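Long-range contact in benzoylformate decarboxylase (Mycobacterium smegmatis, PDB 4Q9D), which belongs to the thiamine pyrophosphate-dependent enzyme family, with two cofactor-binding-type domains flanking a central Rossmann-like domain, and carries a magnesium ion: residues 255-269 against 280-294. Residues are numbered along the deposited sequence; the frame is centred on the assembly and turned at random.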
ATOM      1  N   MET B 255      26.260   3.773  20.634  1.00 20.38           N
ATOM      2  CA  MET B 255      25.316   3.500  19.562  1.00 27.58           C
ATOM      3  C   MET B 255      25.136   2.019  19.292  1.00 30.00           C
ATOM      4  O   MET B 255      24.623   1.647  18.240  1.00 25.19           O
ATOM      5  CB  MET B 255      25.726   4.236  18.282  1.00 27.59           C
ATOM      6  CG  MET B 255      27.095   3.862  17.704  1.00 29.05           C
ATOM      7  SD  MET B 255      27.420   4.755  16.144  1.00 34.21           S
ATOM      8  CE  MET B 255      27.516   6.428  16.745  1.00 33.99           C
ATOM      9  N   THR B 256      25.553   1.173  20.231  1.00 23.33           N
ATOM     10  CA  THR B 256      25.337  -0.271  20.085  1.00 25.23           C
ATOM     11  C   THR B 256      24.612  -0.832  21.313  1.00 24.55           C
ATOM     12  O   THR B 256      24.607  -0.218  22.389  1.00 23.11           O
ATOM     13  CB  THR B 256      26.659  -1.047  19.954  1.00 23.33           C
ATOM     14  OG1 THR B 256      27.354  -0.965  21.205  1.00 27.24           O
ATOM     15  CG2 THR B 256      27.541  -0.459  18.846  1.00 22.40           C
ATOM     16  N   ILE B 257      24.021  -2.007  21.154  1.00 23.42           N
ATOM     17  CA  ILE B 257      23.368  -2.692  22.268  1.00 25.47           C
ATOM     18  C   ILE B 257      24.379  -2.976  23.404  1.00 29.23           C
ATOM     19  O   ILE B 257      24.153  -2.589  24.558  1.00 27.11           O
ATOM     20  CB  ILE B 257      22.688  -4.001  21.800  1.00 23.41           C
ATOM     21  CG1 ILE B 257      21.542  -3.710  20.803  1.00 27.22           C
ATOM     22  CG2 ILE B 257      22.124  -4.779  23.005  1.00 24.59           C
ATOM     23  CD1 ILE B 257      21.092  -4.962  20.043  1.00 23.33           C
ATOM     24  N   ALA B 258      25.510  -3.603  23.067  1.00 25.70           N
ATOM     25  CA  ALA B 258      26.528  -3.929  24.082  1.00 26.00           C
ATOM     26  C   ALA B 258      27.053  -2.668  24.755  1.00 26.80           C
ATOM     27  O   ALA B 258      27.305  -2.649  25.966  1.00 30.98           O
ATOM     28  CB  ALA B 258      27.697  -4.728  23.451  1.00 27.54           C
ATOM     29  N   GLY B 259      27.222  -1.603  23.982  1.00 24.69           N
ATOM     30  CA  GLY B 259      27.764  -0.366  24.538  1.00 27.62           C
ATOM     31  C   GLY B 259      26.825   0.335  25.516  1.00 29.97           C
ATOM     32  O   GLY B 259      27.225   0.780  26.595  1.00 31.15           O
ATOM     33  N   VAL B 260      25.564   0.455  25.126  1.00 27.33           N
ATOM     34  CA  VAL B 260      24.547   1.002  26.018  1.00 29.10           C
ATOM     35  C   VAL B 260      24.353   0.135  27.261  1.00 22.01           C
ATOM     36  O   VAL B 260      24.238   0.661  28.374  1.00 28.18           O
ATOM     37  CB  VAL B 260      23.207   1.230  25.300  1.00 26.34           C
ATOM     38  CG1 VAL B 260      22.111   1.604  26.300  1.00 20.65           C
ATOM     39  CG2 VAL B 260      23.353   2.320  24.230  1.00 22.25           C
ATOM     40  N   GLU B 261      24.327  -1.188  27.070  1.00 26.57           N
ATOM     41  CA  GLU B 261      24.252  -2.114  28.202  1.00 30.43           C
ATOM     42  C   GLU B 261      25.320  -1.799  29.265  1.00 32.70           C
ATOM     43  O   GLU B 261      25.008  -1.646  30.444  1.00 29.45           O
ATOM     44  CB  GLU B 261      24.392  -3.579  27.755  1.00 27.23           C
ATOM     45  CG  GLU B 261      24.430  -4.537  28.982  1.00 35.44           C
ATOM     46  CD  GLU B 261      24.628  -6.022  28.646  1.00 36.98           C
ATOM     47  OE1 GLU B 261      24.916  -6.382  27.484  1.00 34.97           O
ATOM     48  OE2 GLU B 261      24.485  -6.844  29.573  1.00 54.69           O
ATOM     49  N   GLN B 262      26.578  -1.694  28.830  1.00 27.95           N
ATOM     50  CA  GLN B 262      27.688  -1.361  29.718  1.00 29.02           C
ATOM     51  C   GLN B 262      27.580   0.049  30.290  1.00 32.99           C
ATOM     52  O   GLN B 262      27.931   0.268  31.436  1.00 36.15           O
ATOM     53  CB  GLN B 262      29.047  -1.545  29.012  1.00 28.97           C
ATOM     54  CG  GLN B 262      29.321  -2.989  28.625  1.00 30.94           C
ATOM     55  CD  GLN B 262      30.646  -3.168  27.856  1.00 53.42           C
ATOM     56  OE1 GLN B 262      31.506  -2.290  27.852  1.00 49.98           O
ATOM     57  NE2 GLN B 262      30.797  -4.309  27.203  1.00 42.85           N
ATOM     58  N   ALA B 263      27.082   1.005  29.512  1.00 30.93           N
ATOM     59  CA  ALA B 263      26.986   2.383  30.022  1.00 28.31           C
ATOM     60  C   ALA B 263      25.902   2.534  31.088  1.00 30.66           C
ATOM     61  O   ALA B 263      26.008   3.384  31.968  1.00 37.63           O
ATOM     62  CB  ALA B 263      26.758   3.380  28.900  1.00 26.56           C
ATOM     63  N   VAL B 264      24.846   1.729  31.011  1.00 30.08           N
ATOM     64  CA  VAL B 264      23.759   1.904  31.973  1.00 28.54           C
ATOM     65  C   VAL B 264      23.841   0.932  33.164  1.00 30.10           C
ATOM     66  O   VAL B 264      23.073   1.068  34.114  1.00 32.38           O
ATOM     67  CB  VAL B 264      22.348   1.799  31.315  1.00 27.68           C
ATOM     68  CG1 VAL B 264      22.236   2.714  30.033  1.00 25.11           C
ATOM     69  CG2 VAL B 264      22.038   0.349  31.012  1.00 25.42           C
ATOM     70  N   SER B 265      24.752  -0.046  33.112  1.00 31.65           N
ATOM     71  CA  SER B 265      24.819  -1.079  34.161  1.00 40.97           C
ATOM     72  C   SER B 265      25.152  -0.537  35.562  1.00 32.46           C
ATOM     73  O   SER B 265      24.835  -1.172  36.565  1.00 38.18           O
ATOM     74  CB  SER B 265      25.814  -2.172  33.785  1.00 29.79           C
ATOM     75  OG  SER B 265      27.088  -1.589  33.649  1.00 41.68           O
ATOM     76  N   ALA B 266      25.766   0.640  35.628  1.00 30.05           N
ATOM     77  CA  ALA B 266      26.051   1.289  36.902  1.00 34.07           C
ATOM     78  C   ALA B 266      24.800   1.854  37.552  1.00 43.76           C
ATOM     79  O   ALA B 266      24.838   2.238  38.711  1.00 42.24           O
ATOM     80  CB  ALA B 266      27.051   2.433  36.691  1.00 42.55           C
ATOM     81  N   TYR B 267      23.707   1.960  36.796  1.00 30.71           N
ATOM     82  CA  TYR B 267      22.512   2.635  37.303  1.00 25.98           C
ATOM     83  C   TYR B 267      21.398   1.657  37.617  1.00 27.08           C
ATOM     84  O   TYR B 267      21.278   0.620  36.978  1.00 32.06           O
ATOM     85  CB  TYR B 267      22.046   3.705  36.308  1.00 25.04           C
ATOM     86  CG  TYR B 267      23.160   4.659  35.944  1.00 27.75           C
ATOM     87  CD1 TYR B 267      23.625   5.593  36.865  1.00 31.87           C
ATOM     88  CD2 TYR B 267      23.772   4.601  34.689  1.00 31.18           C
ATOM     89  CE1 TYR B 267      24.661   6.467  36.550  1.00 29.47           C
ATOM     90  CE2 TYR B 267      24.807   5.470  34.357  1.00 34.35           C
ATOM     91  CZ  TYR B 267      25.247   6.401  35.296  1.00 38.59           C
ATOM     92  OH  TYR B 267      26.266   7.262  34.977  1.00 40.98           O
ATOM     93  N   ASP B 268      20.578   1.972  38.616  1.00 28.99           N
ATOM     94  CA  ASP B 268      19.459   1.094  38.904  1.00 29.41           C
ATOM     95  C   ASP B 268      18.201   1.539  38.142  1.00 31.39           C
ATOM     96  O   ASP B 268      17.243   0.769  38.042  1.00 26.02           O
ATOM     97  CB  ASP B 268      19.208   0.925  40.429  1.00 27.91           C
ATOM     98  CG  ASP B 268      18.846   2.241  41.152  1.00 31.78           C
ATOM     99  OD1 ASP B 268      19.092   3.340  40.631  1.00 29.31           O
ATOM    100  OD2 ASP B 268      18.310   2.169  42.282  1.00 35.03           O
ATOM    101  N   LEU B 269      18.210   2.770  37.604  1.00 25.16           N
ATOM    102  CA  LEU B 269      17.068   3.277  36.830  1.00 27.83           C
ATOM    103  C   LEU B 269      17.520   4.260  35.748  1.00 28.11           C
ATOM    104  O   LEU B 269      18.253   5.218  36.033  1.00 25.92           O
ATOM    105  CB  LEU B 269      16.057   3.973  37.739  1.00 27.06           C
ATOM    106  CG  LEU B 269      14.851   4.593  37.025  1.00 33.66           C
ATOM    107  CD1 LEU B 269      13.920   3.490  36.513  1.00 24.69           C
ATOM    108  CD2 LEU B 269      14.095   5.548  37.946  1.00 24.56           C
ATOM    109  N   TYR B 280      20.161   2.699  18.075  1.00 25.59           N
ATOM    110  CA  TYR B 280      21.311   1.848  17.781  1.00 25.82           C
ATOM    111  C   TYR B 280      21.605   1.903  16.294  1.00 27.09           C
ATOM    112  O   TYR B 280      20.695   2.026  15.503  1.00 24.18           O
ATOM    113  CB  TYR B 280      21.003   0.385  18.098  1.00 20.17           C
ATOM    114  CG  TYR B 280      20.624   0.064  19.545  1.00 28.33           C
ATOM    115  CD1 TYR B 280      21.526   0.257  20.604  1.00 24.11           C
ATOM    116  CD2 TYR B 280      19.396  -0.499  19.828  1.00 23.38           C
ATOM    117  CE1 TYR B 280      21.166  -0.065  21.914  1.00 25.51           C
ATOM    118  CE2 TYR B 280      19.032  -0.846  21.117  1.00 27.76           C
ATOM    119  CZ  TYR B 280      19.925  -0.637  22.156  1.00 27.47           C
ATOM    120  OH  TYR B 280      19.549  -1.020  23.417  1.00 23.55           O
ATOM    121  N   TYR B 281      22.895   1.835  15.963  1.00 27.44           N
ATOM    122  CA  TYR B 281      23.384   1.866  14.589  1.00 30.36           C
ATOM    123  C   TYR B 281      24.021   0.524  14.234  1.00 26.87           C
ATOM    124  O   TYR B 281      23.321  -0.401  13.822  1.00 28.86           O
ATOM    125  CB  TYR B 281      24.396   2.997  14.403  1.00 34.13           C
ATOM    126  CG  TYR B 281      24.657   3.356  12.956  1.00 35.79           C
ATOM    127  CD1 TYR B 281      23.999   2.697  11.927  1.00 30.08           C
ATOM    128  CD2 TYR B 281      25.562   4.355  12.622  1.00 31.77           C
ATOM    129  CE1 TYR B 281      24.234   3.023  10.604  1.00 41.05           C
ATOM    130  CE2 TYR B 281      25.803   4.687  11.303  1.00 34.95           C
ATOM    131  CZ  TYR B 281      25.137   4.018  10.298  1.00 37.19           C
ATOM    132  OH  TYR B 281      25.374   4.346   8.983  1.00 48.11           O
ATOM    133  N   PRO B 282      25.340   0.402  14.396  1.00 27.79           N
ATOM    134  CA  PRO B 282      25.975  -0.907  14.150  1.00 30.55           C
ATOM    135  C   PRO B 282      25.533  -1.946  15.173  1.00 27.33           C
ATOM    136  O   PRO B 282      25.086  -1.596  16.280  1.00 27.68           O
ATOM    137  CB  PRO B 282      27.469  -0.627  14.309  1.00 31.22           C
ATOM    138  CG  PRO B 282      27.556   0.622  15.174  1.00 30.33           C
ATOM    139  CD  PRO B 282      26.261   1.377  15.021  1.00 26.26           C
ATOM    140  N   TYR B 283      25.613  -3.215  14.786  1.00 20.96           N
ATOM    141  CA  TYR B 283      25.172  -4.299  15.649  1.00 31.82           C
ATOM    142  C   TYR B 283      26.338  -4.862  16.469  1.00 31.11           C
ATOM    143  O   TYR B 283      27.265  -5.395  15.895  1.00 29.74           O
ATOM    144  CB  TYR B 283      24.568  -5.425  14.819  1.00 26.08           C
ATOM    145  CG  TYR B 283      24.061  -6.528  15.692  1.00 25.93           C
ATOM    146  CD1 TYR B 283      23.036  -6.284  16.588  1.00 24.12           C
ATOM    147  CD2 TYR B 283      24.621  -7.816  15.648  1.00 22.97           C
ATOM    148  CE1 TYR B 283      22.536  -7.278  17.405  1.00 27.92           C
ATOM    149  CE2 TYR B 283      24.130  -8.824  16.468  1.00 30.80           C
ATOM    150  CZ  TYR B 283      23.077  -8.540  17.350  1.00 31.22           C
ATOM    151  OH  TYR B 283      22.568  -9.503  18.192  1.00 35.27           O
ATOM    152  N   VAL B 284      26.284  -4.716  17.795  1.00 28.29           N
ATOM    153  CA  VAL B 284      27.194  -5.418  18.692  1.00 23.31           C
ATOM    154  C   VAL B 284      26.315  -6.037  19.754  1.00 29.58           C
ATOM    155  O   VAL B 284      25.663  -5.317  20.507  1.00 29.89           O
ATOM    156  CB  VAL B 284      28.233  -4.488  19.351  1.00 26.50           C
ATOM    157  CG1 VAL B 284      29.179  -5.303  20.302  1.00 32.05           C
ATOM    158  CG2 VAL B 284      29.059  -3.759  18.273  1.00 25.41           C
ATOM    159  N   PRO B 285      26.282  -7.382  19.802  1.00 24.74           N
ATOM    160  CA  PRO B 285      25.289  -8.090  20.611  1.00 29.17           C
ATOM    161  C   PRO B 285      25.462  -7.872  22.113  1.00 33.77           C
ATOM    162  O   PRO B 285      26.581  -7.714  22.613  1.00 29.75           O
ATOM    163  CB  PRO B 285      25.454  -9.568  20.206  1.00 29.02           C
ATOM    164  CG  PRO B 285      26.791  -9.671  19.565  1.00 30.16           C
ATOM    165  CD  PRO B 285      27.131  -8.294  19.001  1.00 27.00           C
ATOM    166  N   GLY B 286      24.330  -7.839  22.807  1.00 27.49           N
ATOM    167  CA  GLY B 286      24.282  -7.674  24.252  1.00 29.78           C
ATOM    168  C   GLY B 286      22.842  -7.803  24.734  1.00 33.69           C
ATOM    169  O   GLY B 286      21.983  -8.309  24.012  1.00 30.93           O
ATOM    170  N   GLU B 287      22.581  -7.325  25.945  1.00 29.10           N
ATOM    171  CA  GLU B 287      21.241  -7.261  26.493  1.00 35.85           C
ATOM    172  C   GLU B 287      20.790  -5.824  26.296  1.00 29.94           C
ATOM    173  O   GLU B 287      21.555  -4.908  26.577  1.00 29.48           O
ATOM    174  CB  GLU B 287      21.262  -7.574  27.998  1.00 40.68           C
ATOM    175  CG  GLU B 287      21.839  -8.949  28.346  1.00 40.71           C
ATOM    176  CD  GLU B 287      21.115 -10.057  27.624  1.00 51.20           C
ATOM    177  OE1 GLU B 287      19.862 -10.062  27.649  1.00 54.28           O
ATOM    178  OE2 GLU B 287      21.799 -10.904  27.002  1.00 61.42           O
ATOM    179  N   TYR B 288      19.561  -5.627  25.826  1.00 25.17           N
ATOM    180  CA  TYR B 288      18.995  -4.286  25.732  1.00 26.79           C
ATOM    181  C   TYR B 288      19.166  -3.557  27.054  1.00 30.85           C
ATOM    182  O   TYR B 288      19.600  -2.397  27.085  1.00 34.55           O
ATOM    183  CB  TYR B 288      17.517  -4.354  25.326  1.00 24.64           C
ATOM    184  CG  TYR B 288      17.343  -4.803  23.898  1.00 21.92           C
ATOM    185  CD1 TYR B 288      17.892  -4.052  22.857  1.00 22.20           C
ATOM    186  CD2 TYR B 288      16.649  -5.970  23.578  1.00 22.00           C
ATOM    187  CE1 TYR B 288      17.765  -4.444  21.533  1.00 24.65           C
ATOM    188  CE2 TYR B 288      16.509  -6.376  22.224  1.00 19.89           C
ATOM    189  CZ  TYR B 288      17.063  -5.596  21.221  1.00 26.09           C
ATOM    190  OH  TYR B 288      16.985  -5.973  19.895  1.00 32.19           O
ATOM    191  N   LEU B 289      18.830  -4.247  28.145  1.00 28.41           N
ATOM    192  CA  LEU B 289      18.965  -3.698  29.494  1.00 34.61           C
ATOM    193  C   LEU B 289      19.541  -4.770  30.367  1.00 32.72           C
ATOM    194  O   LEU B 289      18.968  -5.849  30.470  1.00 31.28           O
ATOM    195  CB  LEU B 289      17.607  -3.397  30.098  1.00 33.29           C
ATOM    196  CG  LEU B 289      17.001  -2.019  30.231  1.00 32.50           C
ATOM    197  CD1 LEU B 289      15.810  -2.109  31.209  1.00 28.59           C
ATOM    198  CD2 LEU B 289      18.003  -0.986  30.631  1.00 31.28           C
ATOM    199  N   PRO B 290      20.634  -4.465  31.050  1.00 29.47           N
ATOM    200  CA  PRO B 290      21.194  -5.447  31.995  1.00 34.01           C
ATOM    201  C   PRO B 290      20.308  -5.628  33.239  1.00 32.84           C
ATOM    202  O   PRO B 290      19.725  -4.653  33.744  1.00 30.42           O
ATOM    203  CB  PRO B 290      22.532  -4.820  32.393  1.00 32.04           C
ATOM    204  CG  PRO B 290      22.306  -3.316  32.212  1.00 30.85           C
ATOM    205  CD  PRO B 290      21.342  -3.174  31.065  1.00 33.92           C
ATOM    206  N   GLU B 291      20.205  -6.869  33.713  1.00 35.04           N
ATOM    207  CA  GLU B 291      19.511  -7.186  34.959  1.00 42.09           C
ATOM    208  C   GLU B 291      19.947  -6.266  36.102  1.00 31.81           C
ATOM    209  O   GLU B 291      21.121  -5.938  36.240  1.00 32.55           O
ATOM    210  CB  GLU B 291      19.745  -8.644  35.336  1.00 50.45           C
ATOM    211  CG  GLU B 291      18.890  -9.119  36.503  1.00 66.08           C
ATOM    212  CD  GLU B 291      19.229 -10.535  36.919  1.00 87.60           C
ATOM    213  OE1 GLU B 291      20.360 -10.761  37.408  1.00 89.08           O
ATOM    214  OE2 GLU B 291      18.368 -11.427  36.750  1.00 92.17           O
ATOM    215  N   GLY B 292      18.988  -5.796  36.885  1.00 34.97           N
ATOM    216  CA  GLY B 292      19.313  -4.811  37.902  1.00 28.71           C
ATOM    217  C   GLY B 292      19.110  -3.364  37.463  1.00 40.39           C
ATOM    218  O   GLY B 292      19.159  -2.441  38.289  1.00 37.64           O
ATOM    219  N   THR B 293      18.888  -3.143  36.167  1.00 33.04           N
ATOM    220  CA  THR B 293      18.625  -1.780  35.704  1.00 29.53           C
ATOM    221  C   THR B 293      17.217  -1.689  35.145  1.00 33.00           C
ATOM    222  O   THR B 293      16.890  -2.395  34.194  1.00 31.53           O
ATOM    223  CB  THR B 293      19.620  -1.347  34.613  1.00 31.30           C
ATOM    224  OG1 THR B 293      20.954  -1.444  35.118  1.00 27.65           O
ATOM    225  CG2 THR B 293      19.346   0.094  34.193  1.00 32.04           C
ATOM    226  N   ASP B 294      16.377  -0.844  35.733  1.00 31.65           N
ATOM    227  CA  ASP B 294      15.035  -0.614  35.179  1.00 31.09           C
ATOM    228  C   ASP B 294      15.040   0.589  34.236  1.00 29.33           C
ATOM    229  O   ASP B 294      15.956   1.425  34.293  1.00 27.69           O
ATOM    230  CB  ASP B 294      14.008  -0.372  36.286  1.00 31.16           C
ATOM    231  CG  ASP B 294      13.729  -1.623  37.125  1.00 37.83           C
ATOM    232  OD1 ASP B 294      13.871  -2.758  36.622  1.00 35.14           O
ATOM    233  OD2 ASP B 294      13.346  -1.454  38.297  1.00 45.95           O
TER
HETATM  234  O   HOH W   1      21.477  -1.586  25.193  1.00 23.71           O
HETATM  235  O   HOH W   2      23.800  -2.726  18.349  1.00 28.91           O
HETATM  236  O   HOH W   3      16.308  -1.294  39.400  1.00 40.64           O
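I257 presses on Y280 from above the ring: its CG1 lies 3.6 Å from the ring centroid and 7° off the normal, a CH-pi contact over the face. With CG1 placed beside the backbone N (chi1 -64°), CD1 points on away from that face, to within 3.7 Å of Y288 CE1, while CG2, on the other branch, rests against the G286-E287 backbone. One turn on, E261 runs extended alongside E287, and its OE1 accepts E287 N at 3.0 Å; the bond is nearly straight at the hydrogen, yet the donor stands above the carboxylate plane. At the far end, T293 OG1 donates to Y267 O over 2.8 Å, meeting the carbonyl almost head-on. V264 CG2 packs 3.6 Å from P290 CD, between these two bonds.

Backbone bonds accompany this register: Y281 N to M255 O, A258 N to V284 O at 3.1 Å, and D294 N to D268 O at 2.9 Å, where L269 and D294 pair as a parallel bridge. T256 OG1 caps the helix by accepting G259 N at 2.9 Å. One water accepts from Y280 OH and donates to I257 O and Y288 O, bridging the segments.

Y281 bonds through its OH to S29 of the second subunit, whose M106 packs on Y280. Helix 257-264 lies along the 280-294 loop, and both lead into adjacent parallel strands, 269-273 and 294-299, of the central Rossmann-like sheet.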